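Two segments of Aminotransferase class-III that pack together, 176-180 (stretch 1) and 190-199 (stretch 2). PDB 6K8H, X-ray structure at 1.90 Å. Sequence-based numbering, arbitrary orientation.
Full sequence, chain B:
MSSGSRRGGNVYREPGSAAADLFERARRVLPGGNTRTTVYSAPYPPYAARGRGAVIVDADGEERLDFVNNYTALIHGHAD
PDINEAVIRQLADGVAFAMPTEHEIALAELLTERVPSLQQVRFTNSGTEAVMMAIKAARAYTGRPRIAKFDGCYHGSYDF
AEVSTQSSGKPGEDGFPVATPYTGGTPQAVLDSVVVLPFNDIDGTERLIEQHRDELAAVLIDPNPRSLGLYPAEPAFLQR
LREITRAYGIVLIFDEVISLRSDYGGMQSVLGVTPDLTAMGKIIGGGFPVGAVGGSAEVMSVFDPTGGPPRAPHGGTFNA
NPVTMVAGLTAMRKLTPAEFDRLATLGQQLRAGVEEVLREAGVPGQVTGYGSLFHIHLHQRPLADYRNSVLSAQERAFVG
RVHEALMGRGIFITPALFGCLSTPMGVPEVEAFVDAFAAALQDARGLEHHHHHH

Stretch 1 176-180: FPVAT
Stretch 2 (190-199) VLDSVVVLPF

Stretch 1 is an extended segment without regular secondary structure: phi/psi runs from -63/158 at P177 through -98/140 at V178 and -82/108 at A179 to -117/144 at T180. Stretch 2 enters in helical conformation at V190 and L191, turns, and continues as a strand from V194 to L197. The register is fixed by two CA pairs, P177 to V196 at 5.9 Å and A179 to L191 at 5.8 Å, so the segments run in opposite directions.

Along stretch 1 the CA-to-CB bonds alternate: P177 and A179 point toward stretch 2, V178 and T180 away. V196, chi1 -173° (t), points back toward stretch 1, and its two methyls serve the two inward residues. V196 CG1 lies 3.8 Å from P177 CB, while V196 CG2 lies 3.9 Å from A179 CB and 3.7 Å from A179 CA. The valine is thus a forked bump spanning the gap between proline and alanine. The P177 ring, C-gamma exo, also touches the backbone of V196 and L197 and the ring of P198: CD is 3.5 Å from O of V196, CG 3.9 Å from C of L197, and CG 4.2 Å from CB of P198.

The small A179 methyl sits in a hollow lined by the carbonyls of L191 and V194 and by V196 CG2, with CB 3.8 Å from O of L191 and 4.2 Å from O of V194. That turn is held by V194 N to L191 O (3.3 Å) and by S193 OG to V190 O (2.9 Å). L191, chi1 -68° (m) and chi2 180° (t), brings CD2 to 3.9 Å from C of T180.

No direct hydrogen bond crosses the contact, which buries 357 Å² in total. Instead, one water donates to O of P177 (2.6 Å) and to O of V196 (2.7 Å), bridging two carbonyls that cannot bond each other. Within stretch 1, T180 OG1 donates to V178 O at 3.2 Å.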

ATOM      1  N   PHE B 176      15.950  14.891 -25.727  1.00 19.75           N
ATOM      2  CA  PHE B 176      14.923  14.689 -24.719  1.00 15.82           C
ATOM      3  C   PHE B 176      15.475  13.861 -23.566  1.00 16.37           C
ATOM      4  O   PHE B 176      16.513  13.204 -23.704  1.00 16.91           O
ATOM      5  CB  PHE B 176      13.712  13.976 -25.333  1.00 17.26           C
ATOM      6  CG  PHE B 176      13.030  14.761 -26.414  1.00 17.62           C
ATOM      7  CD1 PHE B 176      12.614  16.063 -26.185  1.00 19.08           C
ATOM      8  CD2 PHE B 176      12.811  14.195 -27.666  1.00 21.47           C
ATOM      9  CE1 PHE B 176      11.987  16.788 -27.180  1.00 21.82           C
ATOM     10  CE2 PHE B 176      12.183  14.908 -28.672  1.00 20.42           C
ATOM     11  CZ  PHE B 176      11.769  16.212 -28.429  1.00 21.51           C
ATOM     12  N   PRO B 177      14.808  13.866 -22.407  1.00 13.00           N
ATOM     13  CA  PRO B 177      15.283  13.042 -21.290  1.00 13.25           C
ATOM     14  C   PRO B 177      15.247  11.561 -21.645  1.00 13.00           C
ATOM     15  O   PRO B 177      14.528  11.131 -22.548  1.00 15.11           O
ATOM     16  CB  PRO B 177      14.305  13.380 -20.154  1.00 10.42           C
ATOM     17  CG  PRO B 177      13.748  14.720 -20.518  1.00  7.60           C
ATOM     18  CD  PRO B 177      13.647  14.685 -22.019  1.00 13.02           C
ATOM     19  N   VAL B 178      16.057  10.778 -20.917  1.00 13.06           N
ATOM     20  CA  VAL B 178      16.212   9.337 -21.118  1.00 16.84           C
ATOM     21  C   VAL B 178      15.340   8.585 -20.120  1.00 16.98           C
ATOM     22  O   VAL B 178      15.284   8.947 -18.936  1.00 14.26           O
ATOM     23  CB  VAL B 178      17.690   8.913 -20.959  1.00 12.44           C
ATOM     24  CG1 VAL B 178      17.830   7.384 -20.948  1.00 14.47           C
ATOM     25  CG2 VAL B 178      18.557   9.517 -22.052  1.00 14.71           C
ATOM     26  N   ALA B 179      14.712   7.507 -20.596  1.00 13.52           N
ATOM     27  CA  ALA B 179      13.925   6.639 -19.700  1.00 14.14           C
ATOM     28  C   ALA B 179      14.968   5.732 -19.048  1.00 14.43           C
ATOM     29  O   ALA B 179      15.502   4.858 -19.734  1.00 14.67           O
ATOM     30  CB  ALA B 179      12.920   5.847 -20.493  1.00 13.45           C
ATOM     31  N   THR B 180      15.234   5.952 -17.766  1.00 10.62           N
ATOM     32  CA  THR B 180      16.326   5.225 -17.080  1.00 14.30           C
ATOM     33  C   THR B 180      15.762   4.360 -15.956  1.00 15.04           C
ATOM     34  O   THR B 180      14.823   4.794 -15.269  1.00 11.54           O
ATOM     35  CB  THR B 180      17.373   6.200 -16.530  1.00 15.44           C
ATOM     36  OG1 THR B 180      17.518   7.290 -17.438  1.00 26.00           O
ATOM     37  CG2 THR B 180      18.721   5.551 -16.330  1.00 13.09           C
ATOM     38  N   VAL B 190       8.836  -2.048 -19.838  1.00  9.82           N
ATOM     39  CA  VAL B 190       8.436  -1.007 -18.893  1.00 10.26           C
ATOM     40  C   VAL B 190       9.080   0.330 -19.256  1.00 11.69           C
ATOM     41  O   VAL B 190       8.410   1.370 -19.285  1.00 14.17           O
ATOM     42  CB  VAL B 190       8.759  -1.431 -17.452  1.00  8.64           C
ATOM     43  CG1 VAL B 190       8.575  -0.263 -16.499  1.00  9.44           C
ATOM     44  CG2 VAL B 190       7.855  -2.584 -17.055  1.00 12.48           C
ATOM     45  N   LEU B 191      10.388   0.329 -19.508  1.00 12.51           N
ATOM     46  CA  LEU B 191      11.071   1.551 -19.938  1.00 13.27           C
ATOM     47  C   LEU B 191      10.443   2.134 -21.205  1.00 13.72           C
ATOM     48  O   LEU B 191      10.219   3.351 -21.308  1.00 14.28           O
ATOM     49  CB  LEU B 191      12.557   1.263 -20.168  1.00 12.05           C
ATOM     50  CG  LEU B 191      13.437   0.927 -18.961  1.00 12.76           C
ATOM     51  CD1 LEU B 191      14.853   0.681 -19.438  1.00 18.21           C
ATOM     52  CD2 LEU B 191      13.387   2.030 -17.903  1.00 16.21           C
ATOM     53  N   ASP B 192      10.175   1.276 -22.191  1.00 12.81           N
ATOM     54  CA  ASP B 192       9.587   1.698 -23.454  1.00 15.41           C
ATOM     55  C   ASP B 192       8.173   2.229 -23.290  1.00 15.36           C
ATOM     56  O   ASP B 192       7.720   2.993 -24.151  1.00 16.30           O
ATOM     57  CB  ASP B 192       9.562   0.535 -24.457  1.00 14.38           C
ATOM     58  CG  ASP B 192      10.950   0.120 -24.922  1.00 20.37           C
ATOM     59  OD1 ASP B 192      11.937   0.826 -24.609  1.00 20.59           O
ATOM     60  OD2 ASP B 192      11.055  -0.930 -25.604  1.00 22.56           O
ATOM     61  N   SER B 193       7.452   1.822 -22.238  1.00 12.39           N
ATOM     62  CA  SER B 193       6.089   2.324 -22.059  1.00 14.76           C
ATOM     63  C   SER B 193       6.004   3.691 -21.372  1.00 13.94           C
ATOM     64  O   SER B 193       4.892   4.191 -21.197  1.00 13.48           O
ATOM     65  CB  SER B 193       5.241   1.324 -21.275  1.00 13.14           C
ATOM     66  OG  SER B 193       5.623   1.350 -19.907  1.00 11.59           O
ATOM     67  N   VAL B 194       7.113   4.297 -20.942  1.00 10.53           N
ATOM     68  CA  VAL B 194       7.072   5.548 -20.182  1.00 10.32           C
ATOM     69  C   VAL B 194       7.751   6.640 -21.003  1.00 11.52           C
ATOM     70  O   VAL B 194       8.901   6.479 -21.429  1.00 14.85           O
ATOM     71  CB  VAL B 194       7.721   5.413 -18.789  1.00  6.43           C
ATOM     72  CG1 VAL B 194       7.643   6.742 -18.037  1.00  8.69           C
ATOM     73  CG2 VAL B 194       7.024   4.328 -18.000  1.00 11.04           C
ATOM     74  N   VAL B 195       7.017   7.718 -21.270  1.00 10.42           N
ATOM     75  CA  VAL B 195       7.541   8.896 -21.961  1.00 10.02           C
ATOM     76  C   VAL B 195       8.012   9.889 -20.902  1.00  7.54           C
ATOM     77  O   VAL B 195       7.202  10.376 -20.103  1.00  9.08           O
ATOM     78  CB  VAL B 195       6.470   9.530 -22.870  1.00 12.90           C
ATOM     79  CG1 VAL B 195       6.997  10.830 -23.522  1.00 11.90           C
ATOM     80  CG2 VAL B 195       5.989   8.553 -23.936  1.00 12.43           C
ATOM     81  N   VAL B 196       9.307  10.210 -20.906  1.00  7.66           N
ATOM     82  CA  VAL B 196       9.916  11.058 -19.877  1.00  7.65           C
ATOM     83  C   VAL B 196      10.057  12.478 -20.418  1.00  7.88           C
ATOM     84  O   VAL B 196      10.778  12.716 -21.393  1.00  8.44           O
ATOM     85  CB  VAL B 196      11.278  10.506 -19.422  1.00 10.46           C
ATOM     86  CG1 VAL B 196      11.788  11.312 -18.240  1.00  6.58           C
ATOM     87  CG2 VAL B 196      11.161   9.025 -19.027  1.00  9.86           C
ATOM     88  N   LEU B 197       9.378  13.428 -19.767  1.00  9.26           N
ATOM     89  CA  LEU B 197       9.236  14.827 -20.134  1.00  9.75           C
ATOM     90  C   LEU B 197      10.155  15.707 -19.297  1.00  8.94           C
ATOM     91  O   LEU B 197      10.568  15.333 -18.195  1.00 10.29           O
ATOM     92  CB  LEU B 197       7.785  15.292 -19.945  1.00  7.07           C
ATOM     93  CG  LEU B 197       6.673  14.389 -20.492  1.00  8.42           C
ATOM     94  CD1 LEU B 197       5.329  14.821 -19.946  1.00 11.01           C
ATOM     95  CD2 LEU B 197       6.672  14.424 -22.002  1.00  9.83           C
ATOM     96  N   PRO B 198      10.507  16.894 -19.804  1.00  9.15           N
ATOM     97  CA  PRO B 198      11.320  17.835 -19.012  1.00  7.76           C
ATOM     98  C   PRO B 198      10.490  18.802 -18.172  1.00 10.77           C
ATOM     99  O   PRO B 198       9.729  19.613 -18.723  1.00  9.52           O
ATOM    100  CB  PRO B 198      12.125  18.582 -20.084  1.00 13.12           C
ATOM    101  CG  PRO B 198      11.246  18.539 -21.321  1.00 11.63           C
ATOM    102  CD  PRO B 198      10.392  17.285 -21.221  1.00 10.27           C
ATOM    103  N   PHE B 199      10.637  18.745 -16.840  1.00  6.43           N
ATOM    104  CA  PHE B 199       9.828  19.597 -15.968  1.00 10.34           C
ATOM    105  C   PHE B 199      10.137  21.070 -16.238  1.00 11.66           C
ATOM    106  O   PHE B 199      11.296  21.453 -16.416  1.00 10.40           O
ATOM    107  CB  PHE B 199      10.080  19.237 -14.496  1.00  7.57           C
ATOM    108  CG  PHE B 199       9.072  19.818 -13.524  1.00 10.20           C
ATOM    109  CD1 PHE B 199       7.834  19.212 -13.331  1.00 10.57           C
ATOM    110  CD2 PHE B 199       9.365  20.966 -12.802  1.00  8.20           C
ATOM    111  CE1 PHE B 199       6.909  19.726 -12.425  1.00  7.95           C
ATOM    112  CE2 PHE B 199       8.437  21.488 -11.903  1.00 10.57           C
ATOM    113  CZ  PHE B 199       7.206  20.865 -11.720  1.00  9.49           C
TER
HETATM  114  O   HOH W   1      12.106  11.543 -23.483  1.00 10.22           O